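Local coordinates for uncharacterized conserved protein BF1870 (Bacteroides fragilis, PDB 3EWL) that is of unknown function, but whose C-terminal part, present here, has a thioredoxin-like fold with a CxxC pair suggestive of thiol-disulfide redox chemistry, at residues 29-34 / 111-116; 35-40 / 68-73. All coordinates share one frame; numbering follows the deposited sequence.

Interaction 1: 29-34 / 111-116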
loop_
_atom_site.group_PDB
_atom_site.type_symbol
_atom_site.label_atom_id
_atom_site.label_comp_id
_atom_site.label_asym_id
_atom_site.label_seq_id
_atom_site.Cartn_x
_atom_site.Cartn_y
_atom_site.Cartn_z
ATOM N N TYR A 29 -8.271 -2.484 8.835
ATOM C CA TYR A 29 -7.140 -3.125 8.154
ATOM C C TYR A 29 -6.508 -2.108 7.249
ATOM O O TYR A 29 -7.218 -1.296 6.672
ATOM C CB TYR A 29 -7.608 -4.278 7.293
ATOM C CG TYR A 29 -8.120 -5.449 8.083
ATOM C CD1 TYR A 29 -7.253 -6.418 8.567
ATOM C CD2 TYR A 29 -9.488 -5.570 8.380
ATOM C CE1 TYR A 29 -7.744 -7.529 9.323
ATOM C CE2 TYR A 29 -9.984 -6.654 9.130
ATOM C CZ TYR A 29 -9.111 -7.620 9.594
ATOM O OH TYR A 29 -9.618 -8.666 10.326
ATOM N N THR A 30 -5.185 -2.188 7.103
ATOM C CA THR A 30 -4.438 -1.379 6.161
ATOM C C THR A 30 -3.641 -2.305 5.254
ATOM O O THR A 30 -2.848 -3.125 5.733
ATOM C CB THR A 30 -3.462 -0.417 6.887
ATOM O OG1 THR A 30 -4.219 0.404 7.796
ATOM C CG2 THR A 30 -2.721 0.508 5.889
HETATM N N MSE A 31 -3.865 -2.198 3.948
HETATM C CA MSE A 31 -2.982 -2.900 3.024
HETATM C C MSE A 31 -1.941 -1.922 2.512
HETATM O O MSE A 31 -2.295 -0.928 1.873
HETATM C CB MSE A 31 -3.765 -3.497 1.870
HETATM C CG MSE A 31 -2.886 -4.309 0.882
HETATM SE SE MSE A 31 -3.895 -5.088 -0.607
HETATM C CE MSE A 31 -3.729 -3.659 -1.887
ATOM N N LEU A 32 -0.668 -2.233 2.713
ATOM C CA LEU A 32 0.376 -1.442 2.083
ATOM C C LEU A 32 0.722 -2.028 0.722
ATOM O O LEU A 32 0.921 -3.231 0.598
ATOM C CB LEU A 32 1.647 -1.411 2.931
ATOM C CG LEU A 32 1.542 -1.013 4.385
ATOM C CD1 LEU A 32 2.949 -1.212 4.967
ATOM C CD2 LEU A 32 1.025 0.423 4.609
ATOM N N PHE A 33 0.789 -1.170 -0.284
ATOM C CA PHE A 33 1.048 -1.593 -1.650
ATOM C C PHE A 33 2.272 -0.850 -2.165
ATOM O O PHE A 33 2.166 0.320 -2.569
ATOM C CB PHE A 33 -0.198 -1.318 -2.535
ATOM C CG PHE A 33 -0.081 -1.843 -3.968
ATOM C CD1 PHE A 33 -0.296 -3.185 -4.255
ATOM C CD2 PHE A 33 0.204 -0.982 -5.032
ATOM C CE1 PHE A 33 -0.213 -3.671 -5.579
ATOM C CE2 PHE A 33 0.262 -1.457 -6.360
ATOM C CZ PHE A 33 0.070 -2.816 -6.626
ATOM N N PHE A 34 3.444 -1.490 -2.102
ATOM C CA PHE A 34 4.651 -0.857 -2.588
ATOM C C PHE A 34 4.768 -1.088 -4.052
ATOM O O PHE A 34 4.817 -2.227 -4.498
ATOM C CB PHE A 34 5.915 -1.279 -1.822
ATOM C CG PHE A 34 5.839 -0.990 -0.331
ATOM C CD1 PHE A 34 6.023 0.307 0.162
ATOM C CD2 PHE A 34 5.499 -2.001 0.575
ATOM C CE1 PHE A 34 5.919 0.583 1.559
ATOM C CE2 PHE A 34 5.391 -1.733 1.963
ATOM C CZ PHE A 34 5.624 -0.430 2.447
ATOM N N PRO A 111 5.031 -5.384 -7.355
ATOM C CA PRO A 111 4.486 -4.905 -6.070
ATOM C C PRO A 111 5.002 -5.748 -4.907
ATOM O O PRO A 111 5.364 -6.888 -5.093
ATOM C CB PRO A 111 2.974 -5.113 -6.230
ATOM C CG PRO A 111 2.860 -6.332 -7.174
ATOM C CD PRO A 111 4.048 -6.187 -8.127
ATOM N N THR A 112 5.103 -5.159 -3.730
ATOM C CA THR A 112 5.231 -5.939 -2.504
ATOM C C THR A 112 4.050 -5.484 -1.609
ATOM O O THR A 112 3.772 -4.290 -1.440
ATOM C CB THR A 112 6.577 -5.656 -1.783
ATOM O OG1 THR A 112 7.693 -6.000 -2.637
ATOM C CG2 THR A 112 6.672 -6.418 -0.428
ATOM N N ILE A 113 3.371 -6.445 -1.020
ATOM C CA ILE A 113 2.172 -6.165 -0.309
ATOM C C ILE A 113 2.331 -6.652 1.135
ATOM O O ILE A 113 2.841 -7.778 1.376
ATOM C CB ILE A 113 1.031 -6.897 -0.984
ATOM C CG1 ILE A 113 0.860 -6.397 -2.425
ATOM C CG2 ILE A 113 -0.276 -6.697 -0.230
ATOM C CD1 ILE A 113 0.842 -7.517 -3.446
ATOM N N TYR A 114 1.850 -5.826 2.062
ATOM C CA TYR A 114 1.706 -6.193 3.466
ATOM C C TYR A 114 0.263 -5.946 3.908
ATOM O O TYR A 114 -0.344 -4.935 3.541
ATOM C CB TYR A 114 2.658 -5.342 4.366
ATOM C CG TYR A 114 4.150 -5.628 4.252
ATOM C CD1 TYR A 114 4.875 -6.065 5.368
ATOM C CD2 TYR A 114 4.848 -5.437 3.066
ATOM C CE1 TYR A 114 6.240 -6.298 5.300
ATOM C CE2 TYR A 114 6.219 -5.707 2.994
ATOM C CZ TYR A 114 6.891 -6.145 4.124
ATOM O OH TYR A 114 8.242 -6.419 4.120
ATOM N N LEU A 115 -0.284 -6.842 4.724
ATOM C CA LEU A 115 -1.530 -6.549 5.407
ATOM C C LEU A 115 -1.271 -6.188 6.888
ATOM O O LEU A 115 -0.564 -6.912 7.594
ATOM C CB LEU A 115 -2.475 -7.733 5.289
ATOM C CG LEU A 115 -3.884 -7.440 5.823
ATOM C CD1 LEU A 115 -4.554 -6.291 5.096
ATOM C CD2 LEU A 115 -4.688 -8.704 5.651
ATOM N N LEU A 116 -1.825 -5.071 7.348
ATOM C CA LEU A 116 -1.668 -4.683 8.738
ATOM C C LEU A 116 -3.045 -4.724 9.365
ATOM O O LEU A 116 -4.043 -4.500 8.663
ATOM C CB LEU A 116 -1.164 -3.222 8.870
ATOM C CG LEU A 116 -0.101 -2.759 7.911
ATOM C CD1 LEU A 116 0.259 -1.314 8.186
ATOM C CD2 LEU A 116 1.135 -3.687 8.015
#
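Thr30 O accepts the backbone N of Leu116 at 2.7 Å, the shortest of six hydrogen bonds that join 29-34 to 112-116 as antiparallel neighbours in the central mixed sheet of a thioredoxin-like fold. The N-H points at the oxygen with an angle of 161°, almost in line with the carbonyl. The return bond, Thr30 N to Leu116 O, is 3.0 Å long, and its donor stands above the carbonyl plane. Leu32 with Tyr114 and Phe34 with Thr112 form the other two hydrogen-bonded pairs, which fixes the register; strand axes 4.7 Å apart and running at 167° agree with it.

On the face of Thr30, Leu32 and Phe34, CD1 of Leu116 reaches diagonally along the sheet and meets CG of Leu32 at 4.0 Å, the two side chains crossing nearly at a right angle. Further along, CD2 of Tyr114 lies in the plane of the Phe34 ring, at its edge, 3.9 Å from Phe34 CE2. Tyr105 meets both of these rings from outside the two strands.

The other face is turned to helix 40-50. There CG of Met31, a selenomethionine, packs 3.7 Å from CG2 of Ile113. CG of Phe33 is anti to the backbone N (chi1 -175°), and the ring lies alongside Ile113 and Pro111, with Phe45 and Trp89 also against it. Pro111 follows a cis peptide bond, as does the proline facing the CxxC helix in thioredoxins; its CB touches Phe33 CE1 at 3.6 Å, while its CA approaches Phe34 O at 3.1 Å in a CA-H...O contact.

Interaction 2: 35-40 / 68-73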
loop_
_atom_site.group_PDB
_atom_site.type_symbol
_atom_site.label_atom_id
_atom_site.label_comp_id
_atom_site.label_asym_id
_atom_site.label_seq_id
_atom_site.Cartn_x
_atom_site.Cartn_y
_atom_site.Cartn_z
ATOM N N TYR A 35 4.820 -0.003 -4.817
ATOM C CA TYR A 35 4.742 -0.135 -6.261
ATOM C C TYR A 35 5.726 0.767 -7.003
ATOM O O TYR A 35 6.394 1.639 -6.409
ATOM C CB TYR A 35 3.299 0.141 -6.725
ATOM C CG TYR A 35 2.911 1.628 -6.709
ATOM C CD1 TYR A 35 3.039 2.406 -7.859
ATOM C CD2 TYR A 35 2.440 2.253 -5.537
ATOM C CE1 TYR A 35 2.708 3.760 -7.869
ATOM C CE2 TYR A 35 2.090 3.616 -5.541
ATOM C CZ TYR A 35 2.230 4.355 -6.721
ATOM O OH TYR A 35 1.875 5.685 -6.781
ATOM N N ASP A 36 5.779 0.568 -8.323
ATOM C CA ASP A 36 6.457 1.507 -9.198
ATOM C C ASP A 36 5.473 2.002 -10.296
ATOM O O ASP A 36 4.663 1.225 -10.803
ATOM C CB ASP A 36 7.705 0.816 -9.806
ATOM C CG ASP A 36 8.550 1.768 -10.598
ATOM O OD1 ASP A 36 9.532 2.313 -10.046
ATOM O OD2 ASP A 36 8.185 2.003 -11.767
ATOM N N PRO A 37 5.561 3.286 -10.690
ATOM C CA PRO A 37 4.658 3.773 -11.721
ATOM C C PRO A 37 4.854 3.074 -13.066
ATOM O O PRO A 37 3.949 3.125 -13.914
ATOM C CB PRO A 37 5.022 5.265 -11.851
ATOM C CG PRO A 37 6.370 5.417 -11.177
ATOM C CD PRO A 37 6.437 4.352 -10.154
ATOM N N ASP A 38 6.025 2.465 -13.278
ATOM C CA ASP A 38 6.279 1.721 -14.521
ATOM C C ASP A 38 6.475 0.243 -14.208
ATOM O O ASP A 38 7.596 -0.251 -14.118
ATOM C CB ASP A 38 7.480 2.301 -15.294
ATOM C CG ASP A 38 7.787 1.516 -16.585
ATOM O OD1 ASP A 38 6.925 0.731 -17.064
ATOM O OD2 ASP A 38 8.899 1.695 -17.118
ATOM N N CYS A 39 5.385 -0.465 -14.003
ATOM C CA CYS A 39 5.490 -1.842 -13.542
ATOM C C CYS A 39 4.236 -2.573 -13.911
ATOM O O CYS A 39 3.226 -2.399 -13.244
ATOM C CB CYS A 39 5.642 -1.862 -12.016
ATOM S SG CYS A 39 5.631 -3.535 -11.334
ATOM N N SER A 40 4.310 -3.406 -14.947
ATOM C CA SER A 40 3.150 -4.180 -15.411
ATOM C C SER A 40 2.596 -5.152 -14.345
ATOM O O SER A 40 1.367 -5.426 -14.302
ATOM C CB SER A 40 3.485 -4.927 -16.699
ATOM O OG SER A 40 4.453 -5.926 -16.451
ATOM N N ALA A 68 -1.083 2.911 -1.145
ATOM C CA ALA A 68 -0.156 2.611 -2.208
ATOM C C ALA A 68 0.979 3.629 -2.111
ATOM O O ALA A 68 0.758 4.877 -2.178
ATOM C CB ALA A 68 -0.906 2.696 -3.584
ATOM N N ILE A 69 2.187 3.104 -1.966
ATOM C CA ILE A 69 3.348 3.892 -1.706
ATOM C C ILE A 69 4.448 3.661 -2.746
ATOM O O ILE A 69 4.887 2.511 -2.964
ATOM C CB ILE A 69 3.924 3.553 -0.281
ATOM C CG1 ILE A 69 2.900 3.909 0.809
ATOM C CG2 ILE A 69 5.234 4.305 -0.022
ATOM C CD1 ILE A 69 2.533 5.481 0.853
ATOM N N TYR A 70 4.918 4.748 -3.360
ATOM C CA TYR A 70 6.107 4.688 -4.240
ATOM C C TYR A 70 7.314 5.084 -3.393
ATOM O O TYR A 70 7.295 6.125 -2.771
ATOM C CB TYR A 70 5.940 5.638 -5.425
ATOM C CG TYR A 70 7.174 5.744 -6.314
ATOM C CD1 TYR A 70 7.752 4.603 -6.927
ATOM C CD2 TYR A 70 7.744 6.987 -6.562
ATOM C CE1 TYR A 70 8.895 4.725 -7.733
ATOM C CE2 TYR A 70 8.866 7.126 -7.368
ATOM C CZ TYR A 70 9.428 6.016 -7.967
ATOM O OH TYR A 70 10.556 6.224 -8.761
ATOM N N PRO A 71 8.347 4.217 -3.321
ATOM C CA PRO A 71 9.457 4.428 -2.408
ATOM C C PRO A 71 10.705 4.993 -3.048
ATOM O O PRO A 71 11.663 5.294 -2.314
ATOM C CB PRO A 71 9.763 3.025 -1.875
ATOM C CG PRO A 71 9.313 2.105 -2.974
ATOM C CD PRO A 71 8.285 2.821 -3.828
ATOM N N ASP A 72 10.697 5.159 -4.376
ATOM C CA ASP A 72 11.921 5.555 -5.089
ATOM C C ASP A 72 11.917 7.029 -5.506
ATOM O O ASP A 72 11.214 7.836 -4.851
ATOM C CB ASP A 72 12.274 4.532 -6.172
ATOM C CG ASP A 72 12.553 3.140 -5.548
ATOM O OD1 ASP A 72 13.388 3.100 -4.619
ATOM O OD2 ASP A 72 11.924 2.106 -5.915
ATOM N N GLU A 73 12.694 7.402 -6.526
ATOM C CA GLU A 73 13.039 8.827 -6.695
ATOM C C GLU A 73 12.461 9.560 -7.900
ATOM O O GLU A 73 12.548 10.798 -8.003
ATOM C CB GLU A 73 14.552 9.000 -6.629
ATOM C CG GLU A 73 14.990 9.353 -5.203
ATOM C CD GLU A 73 16.475 9.212 -4.974
ATOM O OE1 GLU A 73 17.272 9.609 -5.861
ATOM O OE2 GLU A 73 16.849 8.703 -3.888
HETATM O O HOH W 1 10.621 0.910 -7.708
#
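Tyr35 and Tyr70 form the apolar centre, crossing at about a right angle: CB of Tyr70 sits over one face of the Tyr35 ring, 4.1 Å from CZ of Tyr35. The Tyr35 CG lies between the backbone N and the carbonyl carbon (chi1 75°), and the ring lies across strand 64-70, Tyr35 CE2 on its edge 3.7 Å from Ala68 CB. The Tyr70 ring is held between Pro37 on one face, its CD 3.5 Å from Tyr70 CE1, and Asp72 N over the centre of the other. This packs the loop leading to the CxxC motif of the thioredoxin-like domain against the neighbouring strand's end.

On the inner side, where the pairing with strand 64-70 runs out, Tyr35 N donates to Ile69 O at 3.1 Å, the donor nitrogen tilted 33° from the carbonyl plane of Ile69. Tyr35 O lies in the plane of the Tyr70 ring at its edge, 3.3 Å from Tyr70 CD1, buried with no hydrogen-bonding partner.

At the polar edge a water donates to Asp36 OD1 at 2.9 Å and, at a doubtfully short distance, to Asp72 OD2. OD2 of Asp36 accepts from Asp38 N at 2.7 Å, closing an Asx turn just before Cys39, the N-cap residue of helix 40-50. With Asp36 OD1 and Asp72 OD2 only 4.8 Å apart, that water and the salt bridge of Asp72 to Arg100 probably ease the repulsion between carboxylates.

Overall arrangement
Only the first segments of interactions 1 and 2, 29-34 and 35-40, are consecutive; both segments of interaction 2 fall within the span that interaction 1 closes. Strand 29-34 pairs with 112-116 on one side, and with 64-70 on the other, before continuing into the loop 35-40. The two centres are 13 Å apart, yet the contacts touch directly, since Phe33 O lies 2.8 Å from Ile69 N, a probable backbone hydrogen bond, and Phe34 CD1 packs 3.9 Å from Ile69 CB. Both converge on the CxxC pattern of Cys39 and Cys42. Interaction 2 contains Cys39, and Pro111 of interaction 1 touches Asn41, between the cysteines. This is consistent with a thioredoxin-type redox site, although no activity is established.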